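Local coordinates for 3-dehydroquinate dehydratase (Geobacillus kaustophilus, PDB 2YR1), which probably catalyses the cis-dehydration of 3-dehydroquinate to 3-dehydroshikimate, the third step of the chorismate pathway to the aromatic amino acids, at residues Ala129-Arg132 against Arg133-Glu136; Met162-Ala165 against Glu166-Ala170; Arg146-Asp150 against Gly151-Lys155. All coordinates share one frame; numbering follows the deposited sequence.

Contact 1 of 3, residues Ala129-Arg132 against Arg133-Glu136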
loop_
_atom_site.group_PDB
_atom_site.type_symbol
_atom_site.label_atom_id
_atom_site.label_comp_id
_atom_site.label_asym_id
_atom_site.label_seq_id
_atom_site.Cartn_x
_atom_site.Cartn_y
_atom_site.Cartn_z
ATOM N N ALA A 129 12.946 -13.957 29.918
ATOM C CA ALA A 129 12.955 -13.277 31.209
ATOM C C ALA A 129 14.389 -12.842 31.486
ATOM O O ALA A 129 14.648 -11.696 31.864
ATOM C CB ALA A 129 12.467 -14.220 32.304
ATOM N N ASP A 130 15.317 -13.768 31.273
ATOM C CA ASP A 130 16.740 -13.515 31.473
ATOM C C ASP A 130 17.138 -12.224 30.765
ATOM O O ASP A 130 17.625 -11.284 31.390
ATOM C CB ASP A 130 17.557 -14.678 30.911
ATOM C CG ASP A 130 18.929 -14.790 31.549
ATOM O OD1 ASP A 130 19.592 -13.746 31.736
ATOM O OD2 ASP A 130 19.341 -15.932 31.854
ATOM N N VAL A 131 16.928 -12.170 29.456
ATOM C CA VAL A 131 17.274 -10.961 28.711
ATOM C C VAL A 131 16.375 -9.797 29.131
ATOM O O VAL A 131 16.800 -8.639 29.152
ATOM C CB VAL A 131 17.155 -11.189 27.197
ATOM C CG1 VAL A 131 17.109 -9.858 26.476
ATOM C CG2 VAL A 131 18.350 -12.001 26.710
ATOM N N ARG A 132 15.138 -10.116 29.488
ATOM C CA ARG A 132 14.183 -9.108 29.922
ATOM C C ARG A 132 14.759 -8.257 31.065
ATOM O O ARG A 132 14.822 -7.032 30.976
ATOM C CB ARG A 132 12.889 -9.786 30.388
ATOM C CG ARG A 132 11.655 -8.891 30.462
ATOM C CD ARG A 132 12.014 -7.425 30.498
ATOM N NE ARG A 132 11.403 -6.712 29.388
ATOM C CZ ARG A 132 11.786 -5.513 28.957
ATOM N NH1 ARG A 132 12.799 -4.883 29.535
ATOM N NH2 ARG A 132 11.131 -4.936 27.959
ATOM N N ARG A 133 15.183 -8.894 32.147
ATOM C CA ARG A 133 15.707 -8.118 33.256
ATOM C C ARG A 133 17.049 -7.504 32.929
ATOM O O ARG A 133 17.369 -6.400 33.356
ATOM C CB ARG A 133 15.738 -8.976 34.525
ATOM C CG ARG A 133 14.311 -9.202 35.064
ATOM C CD ARG A 133 13.425 -7.978 34.705
ATOM N NE ARG A 133 12.000 -8.143 34.989
ATOM C CZ ARG A 133 11.038 -7.458 34.368
ATOM N NH1 ARG A 133 11.354 -6.573 33.431
ATOM N NH2 ARG A 133 9.765 -7.655 34.684
ATOM N N MET A 134 17.807 -8.210 32.112
ATOM C CA MET A 134 19.103 -7.749 31.684
ATOM C C MET A 134 18.930 -6.389 31.009
ATOM O O MET A 134 19.715 -5.465 31.226
ATOM C CB MET A 134 19.657 -8.778 30.707
ATOM C CG MET A 134 21.060 -8.563 30.234
ATOM S SD MET A 134 21.297 -9.652 28.812
ATOM C CE MET A 134 21.318 -11.277 29.610
ATOM N N THR A 135 17.876 -6.262 30.206
ATOM C CA THR A 135 17.624 -5.019 29.483
ATOM C C THR A 135 17.027 -3.921 30.346
ATOM O O THR A 135 17.420 -2.758 30.245
ATOM C CB THR A 135 16.701 -5.252 28.267
ATOM O OG1 THR A 135 15.502 -5.913 28.692
ATOM C CG2 THR A 135 17.411 -6.117 27.220
ATOM N N GLU A 136 16.090 -4.284 31.209
ATOM C CA GLU A 136 15.473 -3.273 32.050
ATOM C C GLU A 136 16.479 -2.564 32.964
ATOM O O GLU A 136 16.391 -1.354 33.162
ATOM C CB GLU A 136 14.333 -3.887 32.862
ATOM C CG GLU A 136 13.416 -2.840 33.458
ATOM C CD GLU A 136 11.955 -3.262 33.434
ATOM O OE1 GLU A 136 11.619 -4.283 34.071
ATOM O OE2 GLU A 136 11.144 -2.573 32.773
#

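Contact 2 of 3, residues Met162-Ala165 against Glu166-Ala170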
loop_
_atom_site.group_PDB
_atom_site.type_symbol
_atom_site.label_atom_id
_atom_site.label_comp_id
_atom_site.label_asym_id
_atom_site.label_seq_id
_atom_site.Cartn_x
_atom_site.Cartn_y
_atom_site.Cartn_z
ATOM N N MET A 162 2.552 -12.211 18.395
ATOM C CA MET A 162 2.636 -10.868 18.928
ATOM C C MET A 162 2.017 -10.775 20.324
ATOM O O MET A 162 2.495 -10.032 21.171
ATOM C CB MET A 162 1.969 -9.872 17.966
ATOM C CG MET A 162 2.821 -9.579 16.732
ATOM S SD MET A 162 2.102 -8.446 15.539
ATOM C CE MET A 162 0.936 -9.532 14.650
ATOM N N ARG A 163 0.950 -11.522 20.566
ATOM C CA ARG A 163 0.339 -11.479 21.885
ATOM C C ARG A 163 1.328 -12.026 22.907
ATOM O O ARG A 163 1.475 -11.470 23.987
ATOM C CB ARG A 163 -0.956 -12.299 21.915
ATOM C CG ARG A 163 -2.096 -11.676 21.126
ATOM C CD ARG A 163 -3.424 -11.916 21.821
ATOM N NE ARG A 163 -3.844 -13.306 21.722
ATOM C CZ ARG A 163 -4.484 -13.965 22.687
ATOM N NH1 ARG A 163 -4.773 -13.356 23.829
ATOM N NH2 ARG A 163 -4.834 -15.232 22.509
ATOM N N GLN A 164 2.020 -13.104 22.544
ATOM C CA GLN A 164 2.987 -13.749 23.429
ATOM C C GLN A 164 4.199 -12.848 23.685
ATOM O O GLN A 164 4.716 -12.785 24.805
ATOM C CB GLN A 164 3.434 -15.079 22.816
ATOM C CG GLN A 164 3.960 -16.090 23.820
ATOM C CD GLN A 164 2.841 -16.803 24.552
ATOM O OE1 GLN A 164 2.092 -16.193 25.316
ATOM N NE2 GLN A 164 2.713 -18.101 24.308
ATOM N N ALA A 165 4.658 -12.161 22.643
ATOM C CA ALA A 165 5.795 -11.269 22.783
ATOM C C ALA A 165 5.466 -10.258 23.887
ATOM O O ALA A 165 6.285 -9.998 24.768
ATOM C CB ALA A 165 6.069 -10.557 21.468
ATOM N N GLU A 166 4.258 -9.701 23.839
ATOM C CA GLU A 166 3.840 -8.746 24.848
ATOM C C GLU A 166 3.746 -9.472 26.189
ATOM O O GLU A 166 4.138 -8.924 27.203
ATOM C CB GLU A 166 2.485 -8.117 24.490
ATOM C CG GLU A 166 1.999 -7.103 25.534
ATOM C CD GLU A 166 0.608 -6.577 25.221
ATOM O OE1 GLU A 166 -0.293 -7.397 24.969
ATOM O OE2 GLU A 166 0.420 -5.348 25.221
ATOM N N ARG A 167 3.241 -10.703 26.187
ATOM C CA ARG A 167 3.139 -11.491 27.425
ATOM C C ARG A 167 4.515 -11.661 28.103
ATOM O O ARG A 167 4.613 -11.645 29.341
ATOM C CB ARG A 167 2.567 -12.882 27.145
ATOM C CG ARG A 167 1.182 -12.905 26.530
ATOM C CD ARG A 167 0.144 -13.447 27.498
ATOM N NE ARG A 167 -1.186 -13.490 26.898
ATOM C CZ ARG A 167 -1.549 -14.305 25.907
ATOM N NH1 ARG A 167 -0.683 -15.170 25.386
ATOM N NH2 ARG A 167 -2.782 -14.244 25.428
ATOM N N TYR A 168 5.570 -11.821 27.298
ATOM C CA TYR A 168 6.928 -11.993 27.829
ATOM C C TYR A 168 7.609 -10.693 28.244
ATOM O O TYR A 168 8.787 -10.689 28.595
ATOM C CB TYR A 168 7.820 -12.715 26.815
ATOM C CG TYR A 168 7.557 -14.195 26.686
ATOM C CD1 TYR A 168 7.255 -14.761 25.447
ATOM C CD2 TYR A 168 7.650 -15.045 27.793
ATOM C CE1 TYR A 168 7.055 -16.126 25.306
ATOM C CE2 TYR A 168 7.450 -16.427 27.663
ATOM C CZ TYR A 168 7.154 -16.956 26.411
ATOM O OH TYR A 168 6.974 -18.314 26.249
ATOM N N GLY A 169 6.883 -9.583 28.177
ATOM C CA GLY A 169 7.456 -8.318 28.585
ATOM C C GLY A 169 8.057 -7.451 27.501
ATOM O O GLY A 169 8.755 -6.485 27.801
ATOM N N ALA A 170 7.799 -7.776 26.241
ATOM C CA ALA A 170 8.343 -6.970 25.159
ATOM C C ALA A 170 7.892 -5.512 25.220
ATOM O O ALA A 170 6.777 -5.200 25.665
ATOM C CB ALA A 170 7.940 -7.572 23.809
HETATM O O HOH W 1 -0.736 -10.232 25.104
#

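Contact 3 of 3, residues Arg146-Asp150 against Gly151-Lys155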
loop_
_atom_site.group_PDB
_atom_site.type_symbol
_atom_site.label_atom_id
_atom_site.label_comp_id
_atom_site.label_asym_id
_atom_site.label_seq_id
_atom_site.Cartn_x
_atom_site.Cartn_y
_atom_site.Cartn_z
ATOM N N ARG A 146 10.037 -12.472 15.780
ATOM C CA ARG A 146 9.821 -13.760 15.154
ATOM C C ARG A 146 9.945 -13.493 13.664
ATOM O O ARG A 146 9.337 -12.545 13.163
ATOM C CB ARG A 146 8.410 -14.259 15.430
ATOM C CG ARG A 146 8.199 -15.721 15.095
ATOM C CD ARG A 146 8.876 -16.610 16.145
ATOM N NE ARG A 146 8.141 -17.854 16.377
ATOM C CZ ARG A 146 8.127 -18.881 15.535
ATOM N NH1 ARG A 146 8.818 -18.815 14.406
ATOM N NH2 ARG A 146 7.407 -19.963 15.816
ATOM N N HIS A 147 10.721 -14.323 12.970
ATOM C CA HIS A 147 10.900 -14.185 11.533
ATOM C C HIS A 147 10.577 -15.511 10.817
ATOM O O HIS A 147 11.099 -16.573 11.177
ATOM C CB HIS A 147 12.338 -13.746 11.228
ATOM C CG HIS A 147 12.797 -12.570 12.046
ATOM N ND1 HIS A 147 12.843 -11.284 11.553
ATOM C CD2 HIS A 147 13.197 -12.486 13.338
ATOM C CE1 HIS A 147 13.248 -10.460 12.502
ATOM N NE2 HIS A 147 13.468 -11.164 13.596
ATOM N N TYR A 148 9.706 -15.443 9.813
ATOM C CA TYR A 148 9.325 -16.617 9.026
ATOM C C TYR A 148 9.882 -16.459 7.611
ATOM O O TYR A 148 9.287 -15.779 6.793
ATOM C CB TYR A 148 7.804 -16.727 8.957
ATOM C CG TYR A 148 7.185 -17.032 10.295
ATOM C CD1 TYR A 148 7.312 -18.298 10.863
ATOM C CD2 TYR A 148 6.516 -16.046 11.019
ATOM C CE1 TYR A 148 6.787 -18.576 12.123
ATOM C CE2 TYR A 148 5.986 -16.313 12.284
ATOM C CZ TYR A 148 6.128 -17.580 12.824
ATOM O OH TYR A 148 5.610 -17.851 14.058
ATOM N N PHE A 149 11.018 -17.089 7.326
ATOM C CA PHE A 149 11.640 -16.958 6.005
ATOM C C PHE A 149 11.149 -17.926 4.939
ATOM O O PHE A 149 11.380 -17.700 3.749
ATOM C CB PHE A 149 13.161 -17.078 6.124
ATOM C CG PHE A 149 13.860 -15.765 6.371
ATOM C CD1 PHE A 149 14.484 -15.088 5.327
ATOM C CD2 PHE A 149 13.863 -15.191 7.641
ATOM C CE1 PHE A 149 15.101 -13.856 5.537
ATOM C CE2 PHE A 149 14.478 -13.954 7.867
ATOM C CZ PHE A 149 15.096 -13.285 6.817
ATOM N N ASP A 150 10.455 -18.986 5.345
ATOM C CA ASP A 150 9.999 -19.972 4.383
ATOM C C ASP A 150 8.552 -19.839 3.921
ATOM O O ASP A 150 8.090 -20.607 3.075
ATOM C CB ASP A 150 10.237 -21.388 4.940
ATOM C CG ASP A 150 11.700 -21.649 5.250
ATOM O OD1 ASP A 150 12.555 -21.181 4.477
ATOM O OD2 ASP A 150 12.008 -22.321 6.256
ATOM N N GLY A 151 7.832 -18.868 4.470
ATOM C CA GLY A 151 6.453 -18.697 4.076
ATOM C C GLY A 151 5.745 -17.740 4.998
ATOM O O GLY A 151 6.378 -17.075 5.807
ATOM N N THR A 152 4.424 -17.694 4.877
ATOM C CA THR A 152 3.595 -16.812 5.683
ATOM C C THR A 152 2.558 -17.644 6.443
ATOM O O THR A 152 1.614 -18.180 5.855
ATOM C CB THR A 152 2.893 -15.791 4.775
ATOM O OG1 THR A 152 3.888 -15.013 4.103
ATOM C CG2 THR A 152 1.962 -14.875 5.584
ATOM N N PRO A 153 2.741 -17.790 7.764
ATOM C CA PRO A 153 1.773 -18.573 8.546
ATOM C C PRO A 153 0.391 -17.934 8.575
ATOM O O PRO A 153 0.201 -16.810 8.106
ATOM C CB PRO A 153 2.415 -18.663 9.934
ATOM C CG PRO A 153 3.404 -17.572 9.967
ATOM C CD PRO A 153 3.922 -17.438 8.564
ATOM N N ARG A 154 -0.587 -18.651 9.117
ATOM C CA ARG A 154 -1.931 -18.103 9.164
ATOM C C ARG A 154 -2.017 -16.892 10.087
ATOM O O ARG A 154 -1.231 -16.755 11.020
ATOM C CB ARG A 154 -2.924 -19.170 9.607
ATOM C CG ARG A 154 -4.362 -18.735 9.426
ATOM C CD ARG A 154 -5.318 -19.897 9.617
ATOM N NE ARG A 154 -6.562 -19.683 8.882
ATOM C CZ ARG A 154 -7.447 -20.641 8.611
ATOM N NH1 ARG A 154 -7.231 -21.890 9.018
ATOM N NH2 ARG A 154 -8.542 -20.349 7.918
ATOM N N LYS A 155 -2.973 -16.014 9.805
ATOM C CA LYS A 155 -3.194 -14.812 10.599
ATOM C C LYS A 155 -3.248 -15.133 12.098
ATOM O O LYS A 155 -2.703 -14.397 12.906
ATOM C CB LYS A 155 -4.500 -14.138 10.180
ATOM C CG LYS A 155 -4.922 -13.023 11.104
ATOM C CD LYS A 155 -6.422 -12.772 11.041
ATOM C CE LYS A 155 -7.231 -13.884 11.729
ATOM N NZ LYS A 155 -6.851 -14.154 13.153
#

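Contact 1 of 3, residues Ala129-Arg132 against Arg133-Glu136
Thr135 turns its hydroxyl into the niche between its own backbone N and carbonyl carbon (chi1 54°), which aims OG1 back along helix 127-137 at the carbonyl of Arg132. Arg132 leaves the helix with CG opposite its backbone N (chi1 -162°), and bends at chi2 and chi3 fold the rest of the chain round toward the next turn. The hydroxyl donates to Arg132 O, with Thr135 OG1 2.6 Å from that oxygen, and it arrives at 120° to the C=O bond, tilted from the carbonyl plane. The same oxygen also takes the helical bond from Glu136 N at 3.0 Å, so two donors grip it.

Arg132 NH1 comes within 3.0 Å of Thr135 OG1, but the angle is too poor for a hydrogen bond. The guanidinium finds its strong partner in Asp171, which forms a salt bridge with NH2. Glu136 adds charge alone: its OE2 stands 4.3 Å from Arg132 NH1, well out of the guanidinium plane, so no N-H points at it. Arg132 CG lies over one face of the Arg133 guanidinium, a group whose placement is doubtful.

Apolar contacts run beside these polar ones. The methyl CG1 of Val131 meets CG2 of Thr135 at 3.8 Å, and both side chains also touch Leu142 of strand 141-148. Met134 reaches back with its CE to CG2 of Val131 at 4.2 Å, while packing on Arg103 and Ile106 of helix 99-112.

Chemically, Thr135 divides its branches between two jobs, a methyl for the buried layer and a hydroxyl that finds its acceptor in the preceding turn. The negative charge of Asp171 probably balances much of the positive charge on the buried Arg132, whose NH2 also bonds to Gly169 O.

Contact 2 of 3, residues Met162-Ala165 against Glu166-Ala170
Arg167 lays its side chain back over the preceding turn, against Arg163 and Gln164. Its CB rests 3.2 Å from Gln164 O, and CG sits a tight 2.9 Å from Arg163 O, the carbonyl that accepts the helical bond from Arg167 N. A bend at chi2 (-111°) then swings the chain beside the Gln164 amide, with CD passing OE1. At the tip the two nitrogens differ. NH1 donates to Gln164 OE1 at 3.0 Å; the oxygen lies in the guanidinium plane, whereas the nitrogen stands 39° out of the amide plane and therefore off the lone pairs. NH2 hangs over one face of the Arg163 guanidinium, 2.7 Å from Arg163 NH1, with the planes 78° apart. Both atoms are donors of like charge, so this approach is no bond.

Gln164 is two-sided: besides its amide, its CG presses on Tyr168 CE1 at 3.4 Å. Cut back to an alanine, this position is likely to leave Arg167 NH1 without its acceptor and to uncover the CE1 side of the Tyr168 ring. A water donates to both Arg163 O and Glu166 OE1, joining successive turns, while Glu166 OE2 accepts from Ala200 N.

The helix ends in a Schellman motif. Ala170 N bonds back to Ala165 O at 3.1 Å and Gly169 N to Glu166 O at 3.0 Å; the positive phi of Gly169 would jam a CB against the preceding carbonyl, which calls for glycine.

Ala165 and Ala170 face inward, their CB atoms 4.2 Å apart, and both touch Val144 of strand 141-148. Ala165 also meets Ala173 of strand 172-177, and Met162 packs on Val175 of that strand and on Ala195 of helix 182-198. The helix is the connection of the right-handed beta-alpha-beta crossover between strands 141-148 and 172-177.

Contact 3 of 3, residues Arg146-Asp150 against Gly151-Lys155
Tyr148 and Pro153 make the main contact, a CH-pi interaction across the turn that follows strand 141-148. Tyr148 CG stands anti to its own carbonyl carbon (chi1 -67°), which carries the ring to Pro153. Pro153 CG sits over the centre of the ring face, 3.6 Å from the centroid and only 12° off the ring normal. Pro153 CD lies toward the root of the ring, 3.7 Å from Tyr148 CG, so one edge of the pyrrolidine spans from the ring's attachment to its middle.

Backbone packing is the second kind. Gly151 O approaches Tyr148 CB at 3.5 Å and Tyr148 O at 3.3 Å, the latter a meeting of two acceptors. The extended angles of Gly151 demand glycine, since a CB there would lie 2.6 Å from Asp150 O.

The two segments share no hydrogen bond; the polar links lead outward, from Tyr148 OH to Asp161 OD2 and from Lys180 NZ to Asp150 O. Within residues 146-150, Tyr148 OH stands 3.1 Å above the centre of the Arg146 guanidinium plane.

This is a loop at the C-terminal end of a barrel strand, where TIM barrels carry their active sites. His147, the predicted proton donor/acceptor, touches Lys174 of strand 172-177; Tyr148 and Pro153 both pack on Leu158 of helix 155-167, and Gly151 bonds through its backbone to Met178, just beyond strand 172-177.

In the fold
All three contacts are local: contact 1 lies on the helix before strand 141-148, contacts 2 and 3 in the unit of strand 141-148 and helix 155-167. Contacts 1 and 2 are partly buried, each on a helix with an apolar face against the strands; contact 1 also buries a charge, that of Arg132, while the arginines of contact 2 lie on the more exposed side. Contact 3 is a surface turn, held by a proline on an aromatic ring in place of a helical bond pattern. Contacts 1 and 2 touch where Arg132 NH2 probably bonds to Gly169 O at 2.8 Å. Contacts 2 and 3 have centres about 17 Å apart; only contact 3 contains a predicted catalytic residue.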